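Putative mandelate racemase (Bordetella bronchiseptica, PDB 3OZY) is of unknown function but belongs to the magnesium-dependent enolase superfamily and probably acts on an acid-sugar substrate. Local coordinates at residues Ser14-Pro18 and His334-Met338; Tyr142-Ile146 and Glu158-Trp162. All blocks are in the same frame, centred on the assembly; numbering follows the deposited sequence.

Contact 1 of 2, residues Ser14-Pro18 and His334-Met338; sequences STPIP and HNDLM
Pro-18 sets its CD squarely over one face of the His-334 imidazole, 3.5 Å from the ring centroid and only 9° off the ring normal, a CH-pi contact. The histidine side chain reaches this position with CG anti to its own backbone N (chi1 -176°), which sends the ring across to the proline coming from the opposite direction. In the plane of the ring, at its edge, NE2 binds a water at 2.8 Å; the same water donates to Pro-16 O and to Asp-336 OD2, the latter at 2.6 Å. A second water donates to Thr-15 OG1 and Pro-16 O and accepts from Asp-336 N. No direct hydrogen bond joins 14-18 to 334-338, and these two waters carry the polar link, both meeting at Pro-16 O.

Farther along, carbon atoms make the direct contacts. Thr-15 CB lies 3.8 Å from Asp-336 CB, and Thr-15 CG2 is 3.7 Å from Leu-337 CD2. With chi1 at 64°, the threonine holds OG1 between its backbone N and carbonyl carbon, where the hydroxyl also hydrogen-bonds to Arg-33 O. Asn-335 takes little part in the packing, but its OD1 accepts from Leu-337 N in an Asx turn that shapes the loop, while ND2 is hydrogen-bonded to Asp-331 OD2 and Asn-307 O.

The two segments run nearly antiparallel. Strand 5-16 of the N-terminal domain, in its later part and the residues that follow, thus meets the loop after barrel strand 328-331, with strand 32-42 alongside and Phe-369 of helix 367-372 touching both Thr-15 and Leu-337.

Contact 2 of 2, residues Tyr142-Ile146 and Glu158-Trp162; sequences YASSI and ELAGW
The indole of Trp-162 receives Ala-143 CB obliquely, 3.9 Å from Trp-162 CG, in an off-centre CH-pi contact with the five-membered ring, 29° off its normal. At the ring edge and near its plane lie Ile-146 CG1, more loosely beside Trp-162 CD1, and Glu-158 OE2, the acceptor of the indole N-H. That bond, from Trp-162 NE1 to Glu-158 OE2, is 3.0 Å long and nearly straight at 169°; it uses the anti lone pair of the carboxylate oxygen and spans one turn of the helix.

Glu-158 extends with CG anti to its backbone N (chi1 -174°). The glutamate and isoleucine side chains lie alongside each other, pointing opposite ways, with Ile-146 CG1 3.8 Å from Glu-158 CD. The tip of the same branch, Ile-146 CD1, lies against the helix backbone at Leu-159 N and is 3.8 Å from Leu-159 CB.

Strand 142-146 and helix 158-162 run almost antiparallel, their axes 9.6 Å apart, as expected of the first beta-alpha step of a barrel. One water crosses between them, donating to Ser-145 O and, at 2.7 Å, to Glu-158 OE2. That oxygen therefore accepts two bonds, which should fix the carboxylate against the indole and probably stabilise its negative charge. The chemistry is thus mostly apolar strand-to-helix packing, with a single polar crossing made through water.

In the fold
Both contacts involve the beta-alpha barrel, but in different ways. Contact 2 is local, lying within the beta-alpha-beta unit of strand 139-146, helix 152-164 and strand 169-173, whereas contact 1 brings together residues more than 300 positions apart. Along the chain both segments of contact 2 fall between those of contact 1. Their centres are 18 Å apart and their nearest atoms about 8 Å, without touching. Strand 328-331, which pairs in parallel with 139-146, leads into the loop of contact 1 and so connects the two regions. Contact 1 thus ties the N-terminal domain to the barrel, while contact 2 packs a barrel strand against its own helix, with the Ser-145 side chain about 7 Å from a bound magnesium ion.

Contact 1 of 2, residues Ser14-Pro18 and His334-Met338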
ATOM      1  N   SER A  14     -11.464  18.773  10.062  1.00  8.58           N
ATOM      2  CA  SER A  14     -11.574  18.025  11.302  1.00  9.70           C
ATOM      3  C   SER A  14     -12.815  18.456  12.070  1.00  9.34           C
ATOM      4  O   SER A  14     -13.145  19.646  12.120  1.00 10.48           O
ATOM      5  CB  SER A  14     -10.321  18.201  12.161  1.00  8.77           C
ATOM      6  OG  SER A  14     -10.327  17.289  13.252  1.00  9.98           O
ATOM      7  N   THR A  15     -13.515  17.481  12.644  1.00  8.06           N
ATOM      8  CA  THR A  15     -14.682  17.759  13.483  1.00  8.99           C
ATOM      9  C   THR A  15     -14.538  17.009  14.801  1.00  9.48           C
ATOM     10  O   THR A  15     -14.048  15.880  14.832  1.00  9.40           O
ATOM     11  CB  THR A  15     -16.008  17.368  12.790  1.00  9.77           C
ATOM     12  OG1 THR A  15     -16.051  15.948  12.571  1.00  8.89           O
ATOM     13  CG2 THR A  15     -16.156  18.082  11.457  1.00 11.10           C
ATOM     14  N   PRO A  16     -14.967  17.629  15.909  1.00  8.85           N
ATOM     15  CA  PRO A  16     -14.718  17.027  17.222  1.00  8.88           C
ATOM     16  C   PRO A  16     -15.729  15.944  17.589  1.00  7.19           C
ATOM     17  O   PRO A  16     -16.782  15.822  16.963  1.00  8.25           O
ATOM     18  CB  PRO A  16     -14.834  18.222  18.175  1.00 10.26           C
ATOM     19  CG  PRO A  16     -15.765  19.163  17.487  1.00 10.13           C
ATOM     20  CD  PRO A  16     -15.516  18.994  16.004  1.00 10.84           C
ATOM     21  N   ILE A  17     -15.386  15.161  18.600  1.00  7.58           N
ATOM     22  CA  ILE A  17     -16.270  14.138  19.143  1.00  8.27           C
ATOM     23  C   ILE A  17     -16.316  14.340  20.653  1.00  8.51           C
ATOM     24  O   ILE A  17     -15.274  14.360  21.291  1.00  9.32           O
ATOM     25  CB  ILE A  17     -15.746  12.700  18.869  1.00  8.18           C
ATOM     26  CG1 ILE A  17     -15.491  12.456  17.372  1.00  8.77           C
ATOM     27  CG2 ILE A  17     -16.744  11.673  19.412  1.00  9.08           C
ATOM     28  CD1 ILE A  17     -14.782  11.107  17.085  1.00  8.33           C
ATOM     29  N   PRO A  18     -17.520  14.500  21.234  1.00  8.48           N
ATOM     30  CA  PRO A  18     -17.570  14.589  22.699  1.00  9.44           C
ATOM     31  C   PRO A  18     -16.897  13.371  23.316  1.00  9.91           C
ATOM     32  O   PRO A  18     -17.071  12.263  22.804  1.00  8.58           O
ATOM     33  CB  PRO A  18     -19.075  14.596  22.992  1.00 10.56           C
ATOM     34  CG  PRO A  18     -19.682  15.205  21.768  1.00 10.24           C
ATOM     35  CD  PRO A  18     -18.852  14.658  20.624  1.00  9.75           C
ATOM     36  N   HIS A 334     -21.302   9.466  16.380  1.00  8.54           N
ATOM     37  CA  HIS A 334     -21.231  10.920  16.345  1.00  8.39           C
ATOM     38  C   HIS A 334     -20.275  11.400  15.258  1.00  8.05           C
ATOM     39  O   HIS A 334     -19.078  11.153  15.333  1.00  8.72           O
ATOM     40  CB  HIS A 334     -20.776  11.472  17.692  1.00  9.30           C
ATOM     41  CG  HIS A 334     -20.773  12.962  17.731  1.00  9.69           C
ATOM     42  ND1 HIS A 334     -21.767  13.690  18.350  1.00 13.27           N
ATOM     43  CD2 HIS A 334     -19.932  13.863  17.175  1.00  9.92           C
ATOM     44  CE1 HIS A 334     -21.520  14.979  18.194  1.00 15.64           C
ATOM     45  NE2 HIS A 334     -20.411  15.110  17.488  1.00 11.74           N
ATOM     46  N   ASN A 335     -20.800  12.110  14.268  1.00  8.12           N
ATOM     47  CA  ASN A 335     -19.987  12.489  13.119  1.00  8.85           C
ATOM     48  C   ASN A 335     -20.591  13.667  12.372  1.00  8.16           C
ATOM     49  O   ASN A 335     -21.525  13.504  11.590  1.00  8.97           O
ATOM     50  CB  ASN A 335     -19.841  11.282  12.181  1.00  8.76           C
ATOM     51  CG  ASN A 335     -18.872  11.532  11.056  1.00  7.48           C
ATOM     52  OD1 ASN A 335     -18.390  12.648  10.865  1.00  8.21           O
ATOM     53  ND2 ASN A 335     -18.576  10.481  10.291  1.00  8.61           N
ATOM     54  N   ASP A 336     -20.049  14.858  12.614  1.00  8.27           N
ATOM     55  CA  ASP A 336     -20.542  16.053  11.936  1.00  9.67           C
ATOM     56  C   ASP A 336     -20.402  15.965  10.419  1.00  9.46           C
ATOM     57  O   ASP A 336     -21.128  16.636   9.687  1.00  8.99           O
ATOM     58  CB  ASP A 336     -19.825  17.310  12.432  1.00  9.91           C
ATOM     59  CG  ASP A 336     -20.153  17.650  13.869  1.00 12.72           C
ATOM     60  OD1 ASP A 336     -21.207  17.201  14.382  1.00 14.47           O
ATOM     61  OD2 ASP A 336     -19.336  18.385  14.470  1.00 14.91           O
ATOM     62  N   LEU A 337     -19.471  15.144   9.939  1.00  8.11           N
ATOM     63  CA  LEU A 337     -19.308  14.977   8.498  1.00  8.88           C
ATOM     64  C   LEU A 337     -20.451  14.183   7.863  1.00  9.30           C
ATOM     65  O   LEU A 337     -20.586  14.155   6.634  1.00 11.15           O
ATOM     66  CB  LEU A 337     -17.954  14.348   8.173  1.00  9.76           C
ATOM     67  CG  LEU A 337     -16.748  15.108   8.724  1.00 10.11           C
ATOM     68  CD1 LEU A 337     -15.489  14.286   8.490  1.00 10.92           C
ATOM     69  CD2 LEU A 337     -16.622  16.512   8.125  1.00 10.69           C
ATOM     70  N   MET A 338     -21.279  13.557   8.703  1.00  9.85           N
ATOM     71  CA  MET A 338     -22.473  12.848   8.241  1.00 10.44           C
ATOM     72  C   MET A 338     -23.730  13.711   8.286  1.00 12.99           C
ATOM     73  O   MET A 338     -24.765  13.338   7.728  1.00 17.28           O
ATOM     74  CB  MET A 338     -22.724  11.600   9.089  1.00 10.25           C
ATOM     75  CG  MET A 338     -21.783  10.447   8.782  1.00  9.92           C
ATOM     76  SD  MET A 338     -22.009   9.756   7.130  1.00  8.84           S
ATOM     77  CE  MET A 338     -23.634   9.017   7.315  1.00  9.20           C
TER
HETATM   78  O   HOH W   1     -17.789  14.900  14.405  1.00  9.24           O
HETATM   79  O   HOH W   2     -18.992  17.455  16.862  1.00 11.83           O

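Contact 2 of 2, residues Tyr142-Ile146 and Glu158-Trp162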
ATOM      1  N   TYR A 142     -27.888  -0.730   7.056  1.00  6.49           N
ATOM      2  CA  TYR A 142     -27.634  -1.230   8.390  1.00  7.48           C
ATOM      3  C   TYR A 142     -26.948  -0.168   9.224  1.00  6.39           C
ATOM      4  O   TYR A 142     -26.187   0.649   8.704  1.00  7.39           O
ATOM      5  CB  TYR A 142     -26.824  -2.528   8.373  1.00  7.03           C
ATOM      6  CG  TYR A 142     -25.339  -2.448   8.036  1.00  6.87           C
ATOM      7  CD1 TYR A 142     -24.393  -2.168   9.022  1.00  7.40           C
ATOM      8  CD2 TYR A 142     -24.876  -2.748   6.752  1.00  5.96           C
ATOM      9  CE1 TYR A 142     -23.031  -2.159   8.734  1.00  6.37           C
ATOM     10  CE2 TYR A 142     -23.519  -2.727   6.452  1.00  7.14           C
ATOM     11  CZ  TYR A 142     -22.601  -2.436   7.445  1.00  6.17           C
ATOM     12  OH  TYR A 142     -21.236  -2.430   7.179  1.00  7.34           O
ATOM     13  N   ALA A 143     -27.210  -0.203  10.526  1.00  7.77           N
ATOM     14  CA  ALA A 143     -26.648   0.765  11.457  1.00  6.81           C
ATOM     15  C   ALA A 143     -25.231   0.345  11.818  1.00  6.84           C
ATOM     16  O   ALA A 143     -25.018  -0.736  12.373  1.00  7.69           O
ATOM     17  CB  ALA A 143     -27.520   0.853  12.716  1.00  7.96           C
ATOM     18  N   SER A 144     -24.273   1.216  11.517  1.00  6.82           N
ATOM     19  CA  SER A 144     -22.867   0.924  11.726  1.00  6.81           C
ATOM     20  C   SER A 144     -22.292   1.895  12.764  1.00  7.38           C
ATOM     21  O   SER A 144     -22.223   3.088  12.479  1.00  7.53           O
ATOM     22  CB  SER A 144     -22.140   1.097  10.387  1.00  8.27           C
ATOM     23  OG  SER A 144     -20.770   0.766  10.499  1.00  7.60           O
ATOM     24  N   SER A 145     -21.898   1.447  13.962  1.00  7.16           N
ATOM     25  CA  SER A 145     -22.037   0.097  14.510  1.00  7.06           C
ATOM     26  C   SER A 145     -22.216   0.255  16.017  1.00  7.52           C
ATOM     27  O   SER A 145     -22.083   1.354  16.552  1.00  8.78           O
ATOM     28  CB  SER A 145     -20.756  -0.716  14.301  1.00  6.60           C
ATOM     29  OG  SER A 145     -20.539  -1.030  12.937  1.00  7.59           O
ATOM     30  N   ILE A 146     -22.499  -0.857  16.683  1.00  7.07           N
ATOM     31  CA  ILE A 146     -22.464  -0.976  18.139  1.00  7.37           C
ATOM     32  C   ILE A 146     -21.024  -1.356  18.477  1.00  7.77           C
ATOM     33  O   ILE A 146     -20.511  -2.363  17.972  1.00  7.75           O
ATOM     34  CB  ILE A 146     -23.444  -2.063  18.603  1.00  7.18           C
ATOM     35  CG1 ILE A 146     -24.868  -1.667  18.198  1.00  9.05           C
ATOM     36  CG2 ILE A 146     -23.330  -2.290  20.110  1.00  8.21           C
ATOM     37  CD1 ILE A 146     -25.893  -2.778  18.315  1.00 12.98           C
ATOM     38  N   GLU A 158     -28.891  -0.981  22.704  1.00  9.35           N
ATOM     39  CA  GLU A 158     -28.497  -0.148  21.579  1.00  9.76           C
ATOM     40  C   GLU A 158     -29.060  -0.700  20.266  1.00  9.26           C
ATOM     41  O   GLU A 158     -29.555   0.061  19.431  1.00 10.07           O
ATOM     42  CB  GLU A 158     -26.983   0.053  21.493  1.00 11.20           C
ATOM     43  CG  GLU A 158     -26.663   1.038  20.389  1.00 14.63           C
ATOM     44  CD  GLU A 158     -25.224   1.492  20.321  1.00 14.40           C
ATOM     45  OE1 GLU A 158     -24.422   1.175  21.230  1.00 10.79           O
ATOM     46  OE2 GLU A 158     -24.919   2.195  19.323  1.00 14.01           O
ATOM     47  N   LEU A 159     -29.008  -2.021  20.090  1.00  8.79           N
ATOM     48  CA  LEU A 159     -29.585  -2.625  18.892  1.00  8.77           C
ATOM     49  C   LEU A 159     -31.068  -2.313  18.778  1.00  9.92           C
ATOM     50  O   LEU A 159     -31.550  -1.892  17.722  1.00 10.66           O
ATOM     51  CB  LEU A 159     -29.370  -4.138  18.879  1.00 10.13           C
ATOM     52  CG  LEU A 159     -29.982  -4.864  17.681  1.00  9.67           C
ATOM     53  CD1 LEU A 159     -29.402  -4.329  16.371  1.00  9.50           C
ATOM     54  CD2 LEU A 159     -29.760  -6.368  17.801  1.00 11.61           C
ATOM     55  N   ALA A 160     -31.799  -2.525  19.869  1.00  9.99           N
ATOM     56  CA  ALA A 160     -33.230  -2.239  19.877  1.00 11.43           C
ATOM     57  C   ALA A 160     -33.508  -0.778  19.525  1.00 10.15           C
ATOM     58  O   ALA A 160     -34.464  -0.484  18.815  1.00 12.08           O
ATOM     59  CB  ALA A 160     -33.846  -2.597  21.228  1.00 11.98           C
ATOM     60  N   GLY A 161     -32.659   0.128  20.006  1.00 11.46           N
ATOM     61  CA  GLY A 161     -32.770   1.537  19.668  1.00 11.49           C
ATOM     62  C   GLY A 161     -32.640   1.813  18.173  1.00 12.39           C
ATOM     63  O   GLY A 161     -33.428   2.569  17.602  1.00 12.29           O
ATOM     64  N   TRP A 162     -31.646   1.209  17.520  1.00 11.09           N
ATOM     65  CA  TRP A 162     -31.479   1.421  16.076  1.00 11.72           C
ATOM     66  C   TRP A 162     -32.627   0.803  15.276  1.00  9.80           C
ATOM     67  O   TRP A 162     -33.074   1.366  14.273  1.00 12.09           O
ATOM     68  CB  TRP A 162     -30.099   0.930  15.582  1.00 10.08           C
ATOM     69  CG  TRP A 162     -28.993   1.737  16.168  1.00  9.75           C
ATOM     70  CD1 TRP A 162     -27.971   1.285  16.949  1.00 11.12           C
ATOM     71  CD2 TRP A 162     -28.835   3.157  16.079  1.00 11.10           C
ATOM     72  NE1 TRP A 162     -27.171   2.337  17.337  1.00 11.78           N
ATOM     73  CE2 TRP A 162     -27.688   3.496  16.823  1.00 11.10           C
ATOM     74  CE3 TRP A 162     -29.553   4.176  15.440  1.00 12.26           C
ATOM     75  CZ2 TRP A 162     -27.237   4.812  16.942  1.00 13.35           C
ATOM     76  CZ3 TRP A 162     -29.102   5.483  15.562  1.00 13.33           C
ATOM     77  CH2 TRP A 162     -27.958   5.787  16.306  1.00 13.72           C
TER
HETATM   78  O   HOH W   3     -22.492   3.191  18.613  1.00  9.40           O